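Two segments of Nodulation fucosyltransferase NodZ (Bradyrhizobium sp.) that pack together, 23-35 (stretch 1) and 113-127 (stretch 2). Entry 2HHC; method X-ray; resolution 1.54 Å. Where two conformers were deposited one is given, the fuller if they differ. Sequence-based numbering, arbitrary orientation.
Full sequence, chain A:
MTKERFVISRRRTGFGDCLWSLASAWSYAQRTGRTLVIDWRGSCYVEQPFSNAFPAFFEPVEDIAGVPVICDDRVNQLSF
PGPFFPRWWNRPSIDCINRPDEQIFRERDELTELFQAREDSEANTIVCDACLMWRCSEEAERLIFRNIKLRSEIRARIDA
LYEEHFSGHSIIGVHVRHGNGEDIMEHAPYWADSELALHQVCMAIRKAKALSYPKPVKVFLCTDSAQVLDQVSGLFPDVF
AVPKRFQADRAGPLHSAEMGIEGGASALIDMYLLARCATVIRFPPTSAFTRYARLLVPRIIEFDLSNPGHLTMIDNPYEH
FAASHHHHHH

Stretch 1, residues 23-35: ASAWSYAQRTGRT
Stretch 2, residues 113-127: ELFQAREDSEANTIV

A helix and the turn that ends it pack against a second helix end, a loop and a strand start through an aromatic pair, an Arg-34 to Asp-120 salt bridge, and arginine bonds to backbone carbonyls; about 583 Å² is buried, both sides summed.

Stretch 1 is already helical at Ala-23. Gly-33 leaves the helix with phi/psi 71/43, in a Schellman motif; Arg-34 N bonds back to Ala-29 O at 3.0 Å. Arg-34 is extended (-113/159). Stretch 2 opens in the last turn of a helix, is loop from Ala-117 through Asn-124, and enters a strand at Thr-125. The register advances in the same sense along both stretches. CA-CA distances are 6.6 Å for Tyr-28 and Phe-115, 6.3 Å for Thr-32 and Asp-120, and 8.5 Å for Arg-34 and Thr-125.

Tyr-28 (chi1 t, -165°; chi2 70°) points toward stretch 2. Its ring and that of Phe-115 (chi1 m, -65°; chi2 -12°) lie near parallel, at 30°, but are slid apart. Their centroids are 4.9 Å apart, and Tyr-28 CD1 lies 3.3 Å from Phe-115 CD1. Leu-114 (chi1 t, chi2 p) and Ile-126 (both m) add apolar contacts: Tyr-28 CZ to Leu-114 CD2 is 3.8 Å, and Tyr-28 CE2 to Ile-126 CG1 is 3.9 Å.

The phenol oxygen is well satisfied. It accepts from Ser-121 N at 3.2 Å to Tyr-28 OH, and donates to water 1 at 2.6 Å from Tyr-28 OH. That water donates to Leu-114 O (2.8 Å from the water O) and Glu-119 O (2.6 Å from the water O), so it bridges the phenol to the carbonyls of the helix and of the loop.

Arg-31 (chi1 t, chi2 t, chi3 135°, chi4 -173°) brings its charge to carbonyls at the end of the helix and just beyond it. Arg-31 NH2 makes a weak bond to Ala-117 O at 2.7 Å, and Arg-31 NH1 lies 3.1 Å from Phe-115 O.

Arg-34 (m, t, t, chi4 -94°) reaches into the loop. Its cationic guanidinium meets the anionic carboxylate of Asp-120 (chi1 t, chi2 23°): Arg-34 NH2 forms a salt bridge with Asp-120 OD1 at 2.9 Å, where charge adds to a hydrogen bond of 169°. Arg-34 NH1 and NH2 both donate to Ala-123 O, each at 2.9 Å, so one carbonyl receives a forked pair. Ile-126 CG1 covers one face of the guanidinium, 3.8 Å from Arg-34 NH1.

Thr-32 (chi1 p) bonds through OG1 to Tyr-28 O at 2.8 Å. Water 2 links Thr-32 O (3.1 Å from the water O) to Asp-120 OD2 (2.7 Å from the water O).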

# COMPACT_ATOMS: atom_id res chain seq x y z
N ALA A 23 -2.12 2.59 8.64
CA ALA A 23 -2.62 1.68 9.69
C ALA A 23 -1.80 1.85 11.00
O ALA A 23 -2.34 1.86 12.09
CB ALA A 23 -2.59 0.27 9.20
N SER A 24 -0.50 2.02 10.86
CA SER A 24 0.35 2.24 12.04
C SER A 24 0.03 3.54 12.77
O SER A 24 -0.06 3.54 14.02
CB SER A 24 1.81 2.14 11.66
OG SER A 24 2.10 0.83 11.17
N ALA A 25 -0.08 4.60 12.00
CA ALA A 25 -0.46 5.92 12.57
C ALA A 25 -1.85 5.82 13.24
O ALA A 25 -2.03 6.31 14.37
CB ALA A 25 -0.47 6.95 11.50
N TRP A 26 -2.79 5.18 12.57
CA TRP A 26 -4.16 5.02 13.07
C TRP A 26 -4.12 4.31 14.44
O TRP A 26 -4.81 4.66 15.38
CB TRP A 26 -5.03 4.24 12.03
CG TRP A 26 -6.40 3.95 12.63
CD1 TRP A 26 -7.49 4.76 12.62
CD2 TRP A 26 -6.74 2.81 13.42
NE1 TRP A 26 -8.49 4.17 13.32
CE2 TRP A 26 -8.05 3.00 13.88
CE3 TRP A 26 -6.03 1.65 13.79
CZ2 TRP A 26 -8.69 2.05 14.67
CZ3 TRP A 26 -6.65 0.73 14.59
CH2 TRP A 26 -7.95 0.93 15.03
N SER A 27 -3.32 3.25 14.53
CA SER A 27 -3.30 2.44 15.72
C SER A 27 -2.80 3.28 16.91
O SER A 27 -3.34 3.19 17.99
CB SER A 27 -2.40 1.24 15.48
OG SER A 27 -2.27 0.49 16.66
N TYR A 28 -1.79 4.11 16.69
CA TYR A 28 -1.29 4.96 17.78
C TYR A 28 -2.31 6.04 18.15
O TYR A 28 -2.52 6.31 19.34
CB TYR A 28 0.06 5.58 17.46
CG TYR A 28 0.74 6.14 18.66
CD1 TYR A 28 1.26 5.31 19.63
CD2 TYR A 28 0.87 7.53 18.85
CE1 TYR A 28 1.87 5.80 20.75
CE2 TYR A 28 1.50 8.04 19.99
CZ TYR A 28 2.00 7.16 20.93
OH TYR A 28 2.65 7.60 22.08
N ALA A 29 -2.97 6.61 17.15
CA ALA A 29 -4.05 7.59 17.40
C ALA A 29 -5.18 6.97 18.24
O ALA A 29 -5.72 7.58 19.16
CB ALA A 29 -4.60 8.12 16.11
N GLN A 30 -5.53 5.73 17.94
CA GLN A 30 -6.59 5.06 18.68
C GLN A 30 -6.16 4.83 20.13
O GLN A 30 -6.89 5.11 21.08
CB GLN A 30 -7.10 3.71 18.06
CG GLN A 30 -8.47 3.27 18.71
CD GLN A 30 -8.98 1.81 18.46
OE1 GLN A 30 -10.22 1.54 18.50
NE2 GLN A 30 -8.06 0.90 18.25
N ARG A 31 -4.93 4.37 20.30
CA ARG A 31 -4.45 3.96 21.63
C ARG A 31 -4.40 5.20 22.53
O ARG A 31 -4.69 5.12 23.72
CB ARG A 31 -3.05 3.33 21.48
CG ARG A 31 -2.39 2.82 22.75
CD ARG A 31 -0.86 2.65 22.57
NE ARG A 31 -0.17 3.20 23.73
CZ ARG A 31 1.16 3.33 23.86
NH1 ARG A 31 1.99 2.91 22.91
NH2 ARG A 31 1.65 3.88 24.97
N THR A 32 -4.04 6.35 21.94
CA THR A 32 -3.73 7.53 22.73
C THR A 32 -4.74 8.68 22.69
O THR A 32 -4.48 9.75 23.25
CB THR A 32 -2.33 8.09 22.46
OG1 THR A 32 -2.25 8.52 21.10
CG2 THR A 32 -1.22 7.06 22.73
N GLY A 33 -5.88 8.48 22.02
CA GLY A 33 -6.94 9.48 21.99
C GLY A 33 -6.57 10.69 21.18
O GLY A 33 -6.86 11.82 21.58
N ARG A 34 -5.97 10.46 20.02
CA ARG A 34 -5.57 11.55 19.13
C ARG A 34 -6.39 11.52 17.85
O ARG A 34 -6.86 10.46 17.39
CB ARG A 34 -4.08 11.45 18.80
CG ARG A 34 -3.15 11.60 19.99
CD ARG A 34 -1.73 11.21 19.61
NE ARG A 34 -0.83 11.26 20.77
CZ ARG A 34 -0.07 12.30 21.10
NH1 ARG A 34 -0.10 13.44 20.42
NH2 ARG A 34 0.72 12.21 22.16
N THR A 35 -6.42 12.68 17.18
CA THR A 35 -7.02 12.80 15.88
C THR A 35 -5.98 12.39 14.85
O THR A 35 -4.84 12.80 14.91
CB THR A 35 -7.50 14.24 15.66
OG1 THR A 35 -8.59 14.47 16.54
CG2 THR A 35 -7.94 14.54 14.20
N GLU A 113 9.85 2.63 18.79
CA GLU A 113 10.04 2.60 20.25
C GLU A 113 8.85 3.28 20.93
O GLU A 113 8.30 2.77 21.90
CB GLU A 113 11.37 3.27 20.60
CG GLU A 113 11.64 3.44 22.09
CD GLU A 113 12.98 4.11 22.38
OE1 GLU A 113 13.31 5.12 21.70
OE2 GLU A 113 13.67 3.69 23.34
N LEU A 114 8.40 4.41 20.42
CA LEU A 114 7.27 5.09 21.04
C LEU A 114 6.03 4.22 21.03
O LEU A 114 5.31 4.14 22.02
CB LEU A 114 6.98 6.42 20.34
CG LEU A 114 5.79 7.14 20.95
CD1 LEU A 114 6.09 7.53 22.40
CD2 LEU A 114 5.46 8.34 20.07
N PHE A 115 5.76 3.58 19.89
CA PHE A 115 4.57 2.76 19.74
C PHE A 115 4.59 1.55 20.66
O PHE A 115 3.52 1.05 21.00
CB PHE A 115 4.40 2.27 18.31
CG PHE A 115 4.17 3.34 17.30
CD1 PHE A 115 3.85 4.66 17.66
CD2 PHE A 115 4.17 3.02 15.96
CE1 PHE A 115 3.64 5.65 16.68
CE2 PHE A 115 3.97 4.00 15.00
CZ PHE A 115 3.65 5.30 15.35
N GLN A 116 5.77 1.11 21.07
CA GLN A 116 5.91 -0.02 21.99
C GLN A 116 5.96 0.40 23.46
O GLN A 116 5.87 -0.45 24.34
CB GLN A 116 7.16 -0.82 21.63
CG GLN A 116 6.98 -1.57 20.31
CD GLN A 116 8.28 -1.99 19.62
OE1 GLN A 116 8.25 -2.56 18.51
NE2 GLN A 116 9.42 -1.73 20.27
N ALA A 117 6.06 1.69 23.73
CA ALA A 117 6.25 2.19 25.10
C ALA A 117 4.92 2.19 25.87
O ALA A 117 3.85 2.27 25.27
CB ALA A 117 6.85 3.60 25.07
N ARG A 118 4.98 2.10 27.20
CA ARG A 118 3.76 2.09 28.01
C ARG A 118 3.04 3.43 27.98
O ARG A 118 1.81 3.48 27.91
CB ARG A 118 4.12 1.76 29.45
N GLU A 119 3.81 4.50 28.07
CA GLU A 119 3.29 5.84 28.27
C GLU A 119 3.15 6.57 26.94
O GLU A 119 4.01 6.47 26.07
CB GLU A 119 4.20 6.63 29.21
N ASP A 120 2.04 7.29 26.79
CA ASP A 120 1.84 8.21 25.68
C ASP A 120 2.91 9.28 25.67
O ASP A 120 3.38 9.73 26.71
CB ASP A 120 0.45 8.84 25.89
CG ASP A 120 0.01 9.76 24.75
OD1 ASP A 120 0.45 9.69 23.60
OD2 ASP A 120 -0.91 10.53 25.08
N SER A 121 3.30 9.70 24.47
CA SER A 121 4.17 10.84 24.34
C SER A 121 3.50 12.10 24.92
O SER A 121 2.31 12.31 24.74
CB SER A 121 4.55 11.10 22.87
OG SER A 121 5.34 12.25 22.76
N GLU A 122 4.29 12.97 25.54
CA GLU A 122 3.79 14.30 25.91
C GLU A 122 3.62 15.24 24.71
O GLU A 122 2.97 16.26 24.84
CB GLU A 122 4.68 14.94 26.99
CG GLU A 122 4.60 14.22 28.32
CD GLU A 122 3.16 14.05 28.78
OE1 GLU A 122 2.52 15.08 29.07
OE2 GLU A 122 2.66 12.90 28.81
N ALA A 123 4.22 14.96 23.55
CA ALA A 123 4.02 15.78 22.38
C ALA A 123 2.57 15.88 21.99
O ALA A 123 1.82 14.90 22.06
CB ALA A 123 4.85 15.24 21.21
N ASN A 124 2.15 17.07 21.58
CA ASN A 124 0.78 17.27 21.17
C ASN A 124 0.49 16.78 19.76
O ASN A 124 -0.66 16.47 19.44
CB ASN A 124 0.35 18.74 21.34
CG ASN A 124 0.25 19.11 22.78
OD1 ASN A 124 -0.26 18.33 23.58
ND2 ASN A 124 0.72 20.29 23.14
N THR A 125 1.52 16.74 18.91
CA THR A 125 1.41 16.22 17.53
C THR A 125 2.55 15.25 17.28
O THR A 125 3.72 15.61 17.43
CB THR A 125 1.43 17.38 16.51
OG1 THR A 125 0.28 18.20 16.70
CG2 THR A 125 1.39 16.87 15.05
N ILE A 126 2.20 14.02 16.89
CA ILE A 126 3.17 13.01 16.43
C ILE A 126 3.23 13.14 14.92
O ILE A 126 2.20 12.97 14.26
CB ILE A 126 2.72 11.59 16.80
CG1 ILE A 126 2.33 11.49 18.30
CG2 ILE A 126 3.77 10.57 16.42
CD1 ILE A 126 3.29 11.93 19.27
N VAL A 127 4.42 13.35 14.36
CA VAL A 127 4.53 13.46 12.91
C VAL A 127 5.17 12.18 12.41
O VAL A 127 6.34 11.89 12.72
CB VAL A 127 5.38 14.68 12.45
CG1 VAL A 127 5.36 14.75 10.88
CG2 VAL A 127 4.88 15.93 13.10
O HOH W 1 3.63 5.73 23.61
O HOH W 2 -3.10 9.25 26.01